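Side-chain contacts in protein STE5 (Saccharomyces cerevisiae, PDB 3FZE), which acts as a scaffold in yeast mating-pheromone signalling, its minimal scaffold domain cocatalysing phosphorylation of the MAP kinase Fus3 by Ste7: residues L24-T29 / D35-V40; N42-L47 / H73-L78; T101-P104 / H108-L111; I148-L153 / T171-T176. All coordinates share one frame; numbering follows the deposited sequence.

In one vWA-like domain, contacts 1 and 4 each join a helix to a strand of the mixed sheet, contact 2 joins helix 35-50 to the turn 73-78, and contact 3 a helix end to a strand start. Contacts 1 and 2 follow each other along helix 35-50, centres 13 Å apart, with Leu78 CD1 3.8 Å from Leu37 O. Contact 4 is 11 Å from contact 1, centre to centre, and Val39 CG1 meets Thr171 OG1 at 3.8 Å as the two long helices pack side by side. Contact 3 stands apart at the surface, its centre 20 Å from contact 2, 25 Å from contact 1 and 26 Å from contact 4; it touches none of them.

Contact 1. Residues L24-T29 / D35-V40; sequences LQIDFT and DSLIVV
One methyl group of Leu37, CD1, is shared by two residues of the 24-29 segment, and the torsions of this leucine are uncommon. With chi1 at -104° and chi2 at 31°, both far from the staggered values, the side chain swings from the flank of helix 35-50 toward Ile26 and Phe28. There CD1 lies 4.2 Å from Phe28 CE1, approaching the ring obliquely, and 4.3 Å from Ile26 CD1. The isoleucine works in two directions, since its other branch, CG2, sits 3.9 Å above one face of the Phe28 ring, displaced toward the rim. Leu37, Ile26 and Phe28 thus touch pairwise. Leu31 and Ile81 pack against Leu37 as well.

One helical turn further on, Leu24 and Val40 meet tip to tip, Leu24 CD1 reaching Val40 CG1 at 3.7 Å. These are the first strand and the helix of the beta-alpha-beta crossover 19-26, 35-50, 55-60, part of the vWA-like fold; Phe58, on the strand that completes the unit, touches Leu24, Ile26 and Val40 alike. Helix 170-180 packs alongside, Trp170 touching Ile26.

No hydrogen bond spans the two segments. The polar organisation lies at Asp27, whose OD1 accepts from Thr29 N at 2.9 Å, closing an Asx turn. The same oxygen is met on its syn side by Thr29 OG1 at 2.6 Å, 21° out of the carboxylate plane.

Contact 2. Residues N42-L47 / H73-L78; sequences NSLKAL and HKIDSL
Ile75 carries this contact, packing against Leu44 with its side chain and against Lys45 with its carbonyl. Its CB points at helix 35-50, and the two branches part from there. CG2 is the looser one, 4.7 Å from both Leu44 CD1 and Lys45 CD. CG1 makes the closest side-chain approach, 4.2 Å from Leu44 CD1. At the tip, chi2 of -55° folds the chain back instead of extending it, which keeps CD1 beside the same leucine methyl, 4.5 Å from Leu44 CD1. Phe56 and Phe58 of strand 55-60 and Tyr41 of the helix complete the apolar surroundings, so that Ile75 lies between helix 35-50 and strand 55-60.

At the solvent side, Lys45 bends at both chi2 and chi3 and lays its aliphatic part along the turn, CD 3.9 Å from Ile75 O. Its ammonium forms no salt bridge with the nearest acid: NZ stays 6.6 Å from Asp76 OD1, a distance at which any attraction is probably weak.

Beyond Asp76, Ser77 takes the N-cap position of helix 78-82. The arrangement is that of an inverse gamma turn centred on Ile75, closed by a weak Asp76 N to Lys74 O bond of 3.0 Å, which links helices 71-74 and 78-82 of the vWA-like domain.

Contact 3. Residues T101-P104 / H108-L111; sequences TLYP and HEHL
Tyr103 lays the outer end of its ring against Leu111, whose methyl CD2 approaches obliquely, 3.6 Å from Tyr103 CE2 and 3.8 Å from Tyr103 CZ. In the vWA-like fold this is where the chain leaves helix 95-102 and passes through the loop 103-110 into strand 111-117. Tyr103 is the first residue beyond the helix, Leu111 the first of the strand, and their side chains come from opposite directions to bridge the turn. With CG anti to the backbone N (chi1 -177°), Leu111 carries both methyls to the hydroxyl end of Tyr103. Asn19 of strand 19-26 and Gln55 of strand 55-60 also touch the tyrosine.

Glu109 stands close by without bonding to it: its OE2 is 4.1 Å from Tyr103 OH, and the carboxylate instead forms a salt bridge through OE1 to Arg53. Replacing Tyr103 with an alanine would probably take away the ring that Leu111 CD1 and CD2 pack on and open a gap beside the helix end. The hydroxyl oxygen is in van der Waals contact as well, for Tyr103 OH rests 3.6 Å from Leu111 CD2 and 3.8 Å from Leu111 CD1.

Contact 4. Residues I148-L153 / T171-T176; sequences IKVGYL and TFVLET
Strand 145-150 and helix 170-180 lie one over the other here, the CA atoms of Val150 and Val173 approaching to 7.9 Å. This is a helix-on-sheet layer of the alpha/beta/alpha, vWA-like fold: the helix follows the edge strand 165-167 and packs on the sheet.

Val173 does the packing for the helix. Its CG2, anti to the carbonyl carbon, is set between two residues of the strand, 3.9 Å from Ile148 CG2 and 4.0 Å from Val150 CG2. The second methyl follows the longer branch of the isoleucine, Val173 CG1 meeting Ile148 CD1 at 3.9 Å. Ile148 thus meets the valine tip to tip, whereas Val150 comes at it obliquely. Ala167 of the edge strand touches both Ile148 and Val173.

Phe172, the preceding residue, turns to helix 2-14 instead. Its carbonyl oxygen takes two bonds from opposite faces of its plane, from Thr176 N at 3.0 Å and Thr176 OG1 at 2.7 Å, while that hydroxyl also sits 3.6 Å above the centre of the Phe172 ring.

Contact 1. Residues L24-T29 / D35-V40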
loop_
_atom_site.group_PDB
_atom_site.type_symbol
_atom_site.label_atom_id
_atom_site.label_comp_id
_atom_site.label_asym_id
_atom_site.label_seq_id
_atom_site.Cartn_x
_atom_site.Cartn_y
_atom_site.Cartn_z
ATOM N N LEU A 24 2.705 1.936 1.039
ATOM C CA LEU A 24 3.223 1.022 2.051
ATOM C C LEU A 24 4.155 1.752 3.003
ATOM O O LEU A 24 5.170 2.308 2.591
ATOM C CB LEU A 24 3.967 -0.153 1.398
ATOM C CG LEU A 24 3.184 -0.981 0.375
ATOM C CD1 LEU A 24 4.067 -2.123 -0.119
ATOM C CD2 LEU A 24 1.881 -1.524 0.952
ATOM N N GLN A 25 3.784 1.778 4.279
ATOM C CA GLN A 25 4.624 2.387 5.289
ATOM C C GLN A 25 5.262 1.275 6.095
ATOM O O GLN A 25 4.557 0.474 6.720
ATOM C CB GLN A 25 3.777 3.273 6.182
ATOM C CG GLN A 25 4.544 3.838 7.344
ATOM C CD GLN A 25 3.741 4.885 8.079
ATOM O OE1 GLN A 25 2.545 4.712 8.302
ATOM N NE2 GLN A 25 4.389 5.988 8.445
ATOM N N ILE A 26 6.588 1.201 6.055
ATOM C CA ILE A 26 7.295 0.107 6.707
ATOM C C ILE A 26 8.254 0.552 7.813
ATOM O O ILE A 26 9.172 1.350 7.585
ATOM C CB ILE A 26 8.070 -0.763 5.690
ATOM C CG1 ILE A 26 7.158 -1.160 4.525
ATOM C CG2 ILE A 26 8.632 -1.993 6.388
ATOM C CD1 ILE A 26 7.861 -1.913 3.395
ATOM N N ASP A 27 8.004 0.042 9.013
ATOM C CA ASP A 27 8.962 0.092 10.117
ATOM C C ASP A 27 9.768 -1.195 10.013
ATOM O O ASP A 27 9.260 -2.286 10.283
ATOM C CB ASP A 27 8.221 0.166 11.457
ATOM C CG ASP A 27 9.157 0.162 12.652
ATOM O OD1 ASP A 27 10.322 -0.253 12.494
ATOM O OD2 ASP A 27 8.725 0.565 13.759
ATOM N N PHE A 28 11.013 -1.070 9.577
ATOM C CA PHE A 28 11.837 -2.234 9.285
ATOM C C PHE A 28 12.266 -2.992 10.535
ATOM O O PHE A 28 12.580 -4.182 10.468
ATOM C CB PHE A 28 13.062 -1.820 8.471
ATOM C CG PHE A 28 12.728 -1.275 7.123
ATOM C CD1 PHE A 28 12.545 -2.131 6.045
ATOM C CD2 PHE A 28 12.586 0.088 6.927
ATOM C CE1 PHE A 28 12.241 -1.634 4.800
ATOM C CE2 PHE A 28 12.272 0.588 5.684
ATOM C CZ PHE A 28 12.103 -0.275 4.621
ATOM N N THR A 29 12.267 -2.305 11.670
ATOM C CA THR A 29 12.700 -2.912 12.928
ATOM C C THR A 29 11.685 -3.928 13.453
ATOM O O THR A 29 12.023 -4.793 14.262
ATOM C CB THR A 29 12.974 -1.848 14.014
ATOM O OG1 THR A 29 11.737 -1.283 14.467
ATOM C CG2 THR A 29 13.877 -0.741 13.477
ATOM N N ASP A 35 10.683 -12.700 5.076
ATOM C CA ASP A 35 9.525 -12.997 4.243
ATOM C C ASP A 35 8.663 -11.783 3.905
ATOM O O ASP A 35 8.071 -11.741 2.832
ATOM C CB ASP A 35 8.678 -14.104 4.875
ATOM C CG ASP A 35 9.427 -15.420 4.968
ATOM O OD1 ASP A 35 9.854 -15.938 3.913
ATOM O OD2 ASP A 35 9.589 -15.932 6.096
ATOM N N SER A 36 8.589 -10.801 4.803
ATOM C CA SER A 36 7.739 -9.632 4.559
ATOM C C SER A 36 8.222 -8.783 3.373
ATOM O O SER A 36 7.427 -8.410 2.513
ATOM C CB SER A 36 7.602 -8.777 5.826
ATOM O OG SER A 36 6.982 -9.524 6.868
ATOM N N LEU A 37 9.514 -8.466 3.324
ATOM C CA LEU A 37 10.041 -7.717 2.182
ATOM C C LEU A 37 9.921 -8.502 0.869
ATOM O O LEU A 37 9.632 -7.936 -0.186
ATOM C CB LEU A 37 11.486 -7.286 2.415
ATOM C CG LEU A 37 11.683 -5.810 2.776
ATOM C CD1 LEU A 37 10.491 -5.250 3.556
ATOM C CD2 LEU A 37 12.997 -5.587 3.512
ATOM N N ILE A 38 10.151 -9.806 0.929
ATOM C CA ILE A 38 10.024 -10.631 -0.260
ATOM C C ILE A 38 8.586 -10.657 -0.773
ATOM O O ILE A 38 8.347 -10.604 -1.987
ATOM C CB ILE A 38 10.514 -12.066 0.012
ATOM C CG1 ILE A 38 12.006 -12.047 0.329
ATOM C CG2 ILE A 38 10.211 -12.955 -1.180
ATOM C CD1 ILE A 38 12.558 -13.393 0.785
ATOM N N VAL A 39 7.627 -10.697 0.145
ATOM C CA VAL A 39 6.229 -10.702 -0.268
ATOM C C VAL A 39 5.794 -9.338 -0.801
ATOM O O VAL A 39 4.961 -9.247 -1.694
ATOM C CB VAL A 39 5.278 -11.230 0.848
ATOM C CG1 VAL A 39 5.168 -10.246 1.990
ATOM C CG2 VAL A 39 3.902 -11.554 0.257
ATOM N N VAL A 40 6.383 -8.272 -0.276
ATOM C CA VAL A 40 6.140 -6.949 -0.840
ATOM C C VAL A 40 6.602 -6.890 -2.302
ATOM O O VAL A 40 5.859 -6.460 -3.199
ATOM C CB VAL A 40 6.849 -5.854 -0.013
ATOM C CG1 VAL A 40 6.802 -4.514 -0.753
ATOM C CG2 VAL A 40 6.191 -5.736 1.352
#

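Contact 2. Residues N42-L47 / H73-L78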
loop_
_atom_site.group_PDB
_atom_site.type_symbol
_atom_site.label_atom_id
_atom_site.label_comp_id
_atom_site.label_asym_id
_atom_site.label_seq_id
_atom_site.Cartn_x
_atom_site.Cartn_y
_atom_site.Cartn_z
ATOM N N ASN A 42 7.212 -9.487 -4.389
ATOM C CA ASN A 42 6.467 -10.403 -5.235
ATOM C C ASN A 42 5.073 -9.887 -5.530
ATOM O O ASN A 42 4.558 -10.080 -6.624
ATOM C CB ASN A 42 6.379 -11.795 -4.608
ATOM C CG ASN A 42 7.697 -12.529 -4.630
ATOM O OD1 ASN A 42 8.582 -12.215 -5.424
ATOM N ND2 ASN A 42 7.835 -13.521 -3.753
ATOM N N SER A 43 4.461 -9.241 -4.547
ATOM C CA SER A 43 3.110 -8.732 -4.726
ATOM C C SER A 43 3.066 -7.580 -5.715
ATOM O O SER A 43 2.228 -7.564 -6.611
ATOM C CB SER A 43 2.506 -8.312 -3.391
ATOM O OG SER A 43 2.433 -9.432 -2.536
ATOM N N LEU A 44 3.972 -6.623 -5.563
ATOM C CA LEU A 44 3.995 -5.488 -6.474
ATOM C C LEU A 44 4.221 -5.986 -7.907
ATOM O O LEU A 44 3.549 -5.537 -8.834
ATOM C CB LEU A 44 5.033 -4.451 -6.057
ATOM C CG LEU A 44 4.738 -3.658 -4.785
ATOM C CD1 LEU A 44 5.903 -2.733 -4.438
ATOM C CD2 LEU A 44 3.470 -2.837 -4.948
ATOM N N LYS A 45 5.138 -6.927 -8.094
ATOM C CA LYS A 45 5.368 -7.482 -9.428
ATOM C C LYS A 45 4.105 -8.174 -9.961
ATOM O O LYS A 45 3.702 -7.959 -11.105
ATOM C CB LYS A 45 6.558 -8.454 -9.426
ATOM C CG LYS A 45 7.901 -7.793 -9.155
ATOM C CD LYS A 45 8.470 -7.109 -10.386
ATOM C CE LYS A 45 8.914 -8.126 -11.433
ATOM N NZ LYS A 45 9.697 -7.494 -12.531
ATOM N N ALA A 46 3.478 -8.995 -9.129
ATOM C CA ALA A 46 2.311 -9.753 -9.570
ATOM C C ALA A 46 1.171 -8.840 -10.012
ATOM O O ALA A 46 0.524 -9.084 -11.035
ATOM C CB ALA A 46 1.845 -10.697 -8.470
ATOM N N LEU A 47 0.959 -7.770 -9.255
ATOM C CA LEU A 47 -0.147 -6.849 -9.518
ATOM C C LEU A 47 -0.008 -6.144 -10.862
ATOM O O LEU A 47 -1.008 -5.783 -11.469
ATOM C CB LEU A 47 -0.280 -5.838 -8.374
ATOM C CG LEU A 47 -0.922 -6.418 -7.111
ATOM C CD1 LEU A 47 -0.651 -5.546 -5.889
ATOM C CD2 LEU A 47 -2.431 -6.592 -7.356
ATOM N N HIS A 73 8.429 0.891 -13.521
ATOM C CA HIS A 73 9.597 1.752 -13.674
ATOM C C HIS A 73 10.654 1.554 -12.581
ATOM O O HIS A 73 11.852 1.475 -12.873
ATOM C CB HIS A 73 9.157 3.215 -13.725
ATOM C CG HIS A 73 10.294 4.185 -13.841
ATOM N ND1 HIS A 73 10.299 5.401 -13.196
ATOM C CD2 HIS A 73 11.459 4.114 -14.525
ATOM C CE1 HIS A 73 11.418 6.044 -13.485
ATOM N NE2 HIS A 73 12.138 5.286 -14.288
ATOM N N LYS A 74 10.215 1.446 -11.335
ATOM C CA LYS A 74 11.156 1.498 -10.221
ATOM C C LYS A 74 11.415 0.175 -9.503
ATOM O O LYS A 74 12.484 -0.015 -8.927
ATOM C CB LYS A 74 10.734 2.587 -9.236
ATOM C CG LYS A 74 10.876 3.985 -9.827
ATOM C CD LYS A 74 10.618 5.075 -8.818
ATOM C CE LYS A 74 11.025 6.430 -9.376
ATOM N NZ LYS A 74 10.762 7.540 -8.409
ATOM N N ILE A 75 10.450 -0.736 -9.531
ATOM C CA ILE A 75 10.606 -2.001 -8.813
ATOM C C ILE A 75 11.282 -3.039 -9.696
ATOM O O ILE A 75 10.633 -3.889 -10.320
ATOM C CB ILE A 75 9.288 -2.518 -8.186
ATOM C CG1 ILE A 75 8.574 -1.399 -7.427
ATOM C CG2 ILE A 75 9.552 -3.721 -7.283
ATOM C CD1 ILE A 75 9.410 -0.716 -6.354
ATOM N N ASP A 76 12.607 -2.931 -9.739
ATOM C CA ASP A 76 13.459 -3.701 -10.633
ATOM C C ASP A 76 13.766 -5.087 -10.082
ATOM O O ASP A 76 13.738 -6.079 -10.810
ATOM C CB ASP A 76 14.768 -2.935 -10.856
ATOM C CG ASP A 76 15.670 -3.603 -11.865
ATOM O OD1 ASP A 76 15.194 -3.900 -12.983
ATOM O OD2 ASP A 76 16.859 -3.826 -11.545
ATOM N N SER A 77 14.065 -5.148 -8.792
ATOM C CA SER A 77 14.454 -6.395 -8.154
ATOM C C SER A 77 14.133 -6.281 -6.680
ATOM O O SER A 77 13.663 -5.243 -6.229
ATOM C CB SER A 77 15.955 -6.628 -8.324
ATOM O OG SER A 77 16.694 -5.778 -7.458
ATOM N N LEU A 78 14.391 -7.350 -5.934
ATOM C CA LEU A 78 14.192 -7.334 -4.494
ATOM C C LEU A 78 14.993 -6.215 -3.836
ATOM O O LEU A 78 14.513 -5.586 -2.900
ATOM C CB LEU A 78 14.560 -8.686 -3.879
ATOM C CG LEU A 78 14.380 -8.807 -2.363
ATOM C CD1 LEU A 78 12.924 -8.550 -1.959
ATOM C CD2 LEU A 78 14.844 -10.174 -1.889
#

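Contact 3. Residues T101-P104 / H108-L111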
loop_
_atom_site.group_PDB
_atom_site.type_symbol
_atom_site.label_atom_id
_atom_site.label_comp_id
_atom_site.label_asym_id
_atom_site.label_seq_id
_atom_site.Cartn_x
_atom_site.Cartn_y
_atom_site.Cartn_z
ATOM N N THR A 101 1.829 14.815 -6.932
ATOM C CA THR A 101 3.043 14.255 -7.507
ATOM C C THR A 101 2.736 13.225 -8.591
ATOM O O THR A 101 3.309 13.290 -9.671
ATOM C CB THR A 101 3.933 13.608 -6.428
ATOM O OG1 THR A 101 4.319 14.600 -5.468
ATOM C CG2 THR A 101 5.180 13.020 -7.066
ATOM N N LEU A 102 1.830 12.290 -8.306
ATOM C CA LEU A 102 1.471 11.254 -9.278
ATOM C C LEU A 102 0.539 11.772 -10.366
ATOM O O LEU A 102 0.586 11.303 -11.506
ATOM C CB LEU A 102 0.805 10.052 -8.599
ATOM C CG LEU A 102 1.592 9.247 -7.557
ATOM C CD1 LEU A 102 0.764 8.092 -7.033
ATOM C CD2 LEU A 102 2.901 8.748 -8.126
ATOM N N TYR A 103 -0.315 12.728 -10.009
ATOM C CA TYR A 103 -1.354 13.229 -10.923
ATOM C C TYR A 103 -1.438 14.757 -10.976
ATOM O O TYR A 103 -2.452 15.354 -10.604
ATOM C CB TYR A 103 -2.722 12.624 -10.575
ATOM C CG TYR A 103 -2.697 11.114 -10.571
ATOM C CD1 TYR A 103 -2.786 10.401 -11.758
ATOM C CD2 TYR A 103 -2.550 10.405 -9.386
ATOM C CE1 TYR A 103 -2.746 9.018 -11.767
ATOM C CE2 TYR A 103 -2.512 9.013 -9.387
ATOM C CZ TYR A 103 -2.603 8.329 -10.571
ATOM O OH TYR A 103 -2.567 6.948 -10.580
ATOM N N PRO A 104 -0.370 15.399 -11.455
ATOM C CA PRO A 104 -0.301 16.862 -11.561
ATOM C C PRO A 104 -1.412 17.453 -12.429
ATOM O O PRO A 104 -1.804 18.604 -12.234
ATOM C CB PRO A 104 1.080 17.097 -12.198
ATOM C CG PRO A 104 1.446 15.751 -12.808
ATOM C CD PRO A 104 0.916 14.777 -11.813
ATOM N N HIS A 108 -8.013 10.736 -13.872
ATOM C CA HIS A 108 -9.001 10.511 -14.923
ATOM C C HIS A 108 -9.453 9.058 -15.060
ATOM O O HIS A 108 -9.877 8.630 -16.133
ATOM C CB HIS A 108 -8.475 11.018 -16.264
ATOM C CG HIS A 108 -8.127 12.473 -16.257
ATOM N ND1 HIS A 108 -9.076 13.460 -16.107
ATOM C CD2 HIS A 108 -6.940 13.105 -16.394
ATOM C CE1 HIS A 108 -8.487 14.641 -16.140
ATOM N NE2 HIS A 108 -7.190 14.456 -16.315
ATOM N N GLU A 109 -9.372 8.304 -13.972
ATOM C CA GLU A 109 -9.808 6.914 -13.983
ATOM C C GLU A 109 -10.277 6.547 -12.588
ATOM O O GLU A 109 -10.107 7.321 -11.650
ATOM C CB GLU A 109 -8.650 6.006 -14.396
ATOM C CG GLU A 109 -7.486 6.064 -13.440
ATOM C CD GLU A 109 -6.310 5.229 -13.895
ATOM O OE1 GLU A 109 -6.514 4.293 -14.697
ATOM O OE2 GLU A 109 -5.187 5.519 -13.447
ATOM N N HIS A 110 -10.874 5.371 -12.449
ATOM C CA HIS A 110 -11.269 4.890 -11.134
ATOM C C HIS A 110 -10.051 4.276 -10.463
ATOM O O HIS A 110 -9.642 3.163 -10.787
ATOM C CB HIS A 110 -12.406 3.874 -11.242
ATOM C CG HIS A 110 -13.634 4.417 -11.897
ATOM N ND1 HIS A 110 -14.518 5.254 -11.247
ATOM C CD2 HIS A 110 -14.126 4.253 -13.148
ATOM C CE1 HIS A 110 -15.499 5.578 -12.067
ATOM N NE2 HIS A 110 -15.286 4.983 -13.228
ATOM N N LEU A 111 -9.475 5.027 -9.536
ATOM C CA LEU A 111 -8.246 4.636 -8.872
ATOM C C LEU A 111 -8.530 4.052 -7.496
ATOM O O LEU A 111 -9.127 4.709 -6.644
ATOM C CB LEU A 111 -7.337 5.861 -8.755
ATOM C CG LEU A 111 -5.947 5.712 -8.147
ATOM C CD1 LEU A 111 -5.145 4.673 -8.908
ATOM C CD2 LEU A 111 -5.253 7.078 -8.167
#

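Contact 4. Residues I148-L153 / T171-T176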
loop_
_atom_site.group_PDB
_atom_site.type_symbol
_atom_site.label_atom_id
_atom_site.label_comp_id
_atom_site.label_asym_id
_atom_site.label_seq_id
_atom_site.Cartn_x
_atom_site.Cartn_y
_atom_site.Cartn_z
ATOM N N ILE A 148 -5.119 -0.332 6.065
ATOM C CA ILE A 148 -4.834 -1.569 6.782
ATOM C C ILE A 148 -3.620 -1.469 7.698
ATOM O O ILE A 148 -2.537 -1.036 7.293
ATOM C CB ILE A 148 -4.628 -2.769 5.829
ATOM C CG1 ILE A 148 -5.841 -2.959 4.913
ATOM C CG2 ILE A 148 -4.368 -4.042 6.630
ATOM C CD1 ILE A 148 -5.630 -4.028 3.840
ATOM N N LYS A 149 -3.815 -1.884 8.941
ATOM C CA LYS A 149 -2.746 -1.896 9.920
ATOM C C LYS A 149 -2.232 -3.323 10.077
ATOM O O LYS A 149 -2.979 -4.227 10.456
ATOM C CB LYS A 149 -3.254 -1.352 11.257
ATOM C CG LYS A 149 -2.178 -0.760 12.148
ATOM C CD LYS A 149 -1.191 -1.815 12.591
ATOM C CE LYS A 149 -0.192 -1.254 13.582
ATOM N NZ LYS A 149 0.657 -2.341 14.116
ATOM N N VAL A 150 -0.956 -3.523 9.766
ATOM C CA VAL A 150 -0.317 -4.815 9.975
ATOM C C VAL A 150 0.222 -4.886 11.406
ATOM O O VAL A 150 1.015 -4.044 11.825
ATOM C CB VAL A 150 0.803 -5.057 8.954
ATOM C CG1 VAL A 150 1.593 -6.299 9.323
ATOM C CG2 VAL A 150 0.212 -5.166 7.552
ATOM N N GLY A 151 -0.232 -5.885 12.153
ATOM C CA GLY A 151 0.083 -6.003 13.567
ATOM C C GLY A 151 -1.115 -5.582 14.397
ATOM O O GLY A 151 -1.526 -4.422 14.362
ATOM N N TYR A 152 -1.688 -6.527 15.136
ATOM C CA TYR A 152 -2.922 -6.265 15.870
ATOM C C TYR A 152 -2.736 -5.231 16.972
ATOM O O TYR A 152 -1.681 -5.158 17.602
ATOM C CB TYR A 152 -3.507 -7.557 16.445
ATOM C CG TYR A 152 -4.006 -8.523 15.392
ATOM C CD1 TYR A 152 -4.937 -8.123 14.440
ATOM C CD2 TYR A 152 -3.560 -9.840 15.359
ATOM C CE1 TYR A 152 -5.401 -9.002 13.478
ATOM C CE2 TYR A 152 -4.021 -10.731 14.400
ATOM C CZ TYR A 152 -4.941 -10.305 13.462
ATOM O OH TYR A 152 -5.404 -11.183 12.506
ATOM N N LEU A 153 -3.776 -4.434 17.194
ATOM C CA LEU A 153 -3.732 -3.365 18.180
ATOM C C LEU A 153 -4.576 -3.714 19.395
ATOM O O LEU A 153 -5.626 -4.346 19.271
ATOM C CB LEU A 153 -4.253 -2.065 17.567
ATOM C CG LEU A 153 -3.618 -1.623 16.249
ATOM C CD1 LEU A 153 -4.454 -0.538 15.586
ATOM C CD2 LEU A 153 -2.191 -1.161 16.475
ATOM N N THR A 171 2.314 -10.757 4.811
ATOM C CA THR A 171 2.052 -11.871 3.914
ATOM C C THR A 171 0.552 -12.067 3.722
ATOM O O THR A 171 0.077 -12.202 2.592
ATOM C CB THR A 171 2.715 -13.160 4.429
ATOM O OG1 THR A 171 4.140 -13.029 4.332
ATOM C CG2 THR A 171 2.265 -14.368 3.608
ATOM N N PHE A 172 -0.197 -12.057 4.821
ATOM C CA PHE A 172 -1.637 -12.277 4.720
ATOM C C PHE A 172 -2.321 -11.175 3.924
ATOM O O PHE A 172 -3.125 -11.453 3.037
ATOM C CB PHE A 172 -2.299 -12.406 6.098
ATOM C CG PHE A 172 -3.786 -12.571 6.017
ATOM C CD1 PHE A 172 -4.343 -13.822 5.834
ATOM C CD2 PHE A 172 -4.623 -11.468 6.073
ATOM C CE1 PHE A 172 -5.713 -13.977 5.731
ATOM C CE2 PHE A 172 -5.992 -11.616 5.968
ATOM C CZ PHE A 172 -6.534 -12.872 5.795
ATOM N N VAL A 173 -1.993 -9.925 4.238
ATOM C CA VAL A 173 -2.583 -8.787 3.541
ATOM C C VAL A 173 -2.289 -8.830 2.050
ATOM O O VAL A 173 -3.195 -8.713 1.215
ATOM C CB VAL A 173 -2.054 -7.452 4.099
ATOM C CG1 VAL A 173 -2.507 -6.289 3.223
ATOM C CG2 VAL A 173 -2.530 -7.255 5.526
ATOM N N LEU A 174 -1.019 -9.017 1.711
ATOM C CA LEU A 174 -0.596 -8.951 0.315
ATOM C C LEU A 174 -0.996 -10.185 -0.507
ATOM O O LEU A 174 -1.352 -10.062 -1.676
ATOM C CB LEU A 174 0.906 -8.662 0.224
ATOM C CG LEU A 174 1.274 -7.282 0.772
ATOM C CD1 LEU A 174 2.787 -7.102 0.823
ATOM C CD2 LEU A 174 0.616 -6.196 -0.070
ATOM N N GLU A 175 -0.947 -11.367 0.104
ATOM C CA GLU A 175 -1.435 -12.574 -0.560
ATOM C C GLU A 175 -2.935 -12.441 -0.811
ATOM O O GLU A 175 -3.425 -12.798 -1.883
ATOM C CB GLU A 175 -1.123 -13.848 0.246
ATOM C CG GLU A 175 0.339 -14.282 0.134
ATOM C CD GLU A 175 0.606 -15.660 0.724
ATOM O OE1 GLU A 175 -0.258 -16.176 1.450
ATOM O OE2 GLU A 175 1.693 -16.217 0.461
ATOM N N THR A 176 -3.660 -11.910 0.169
ATOM C CA THR A 176 -5.098 -11.726 0.010
ATOM C C THR A 176 -5.390 -10.743 -1.116
ATOM O O THR A 176 -6.277 -10.969 -1.948
ATOM C CB THR A 176 -5.775 -11.243 1.305
ATOM O OG1 THR A 176 -5.607 -12.236 2.320
ATOM C CG2 THR A 176 -7.276 -11.032 1.065
#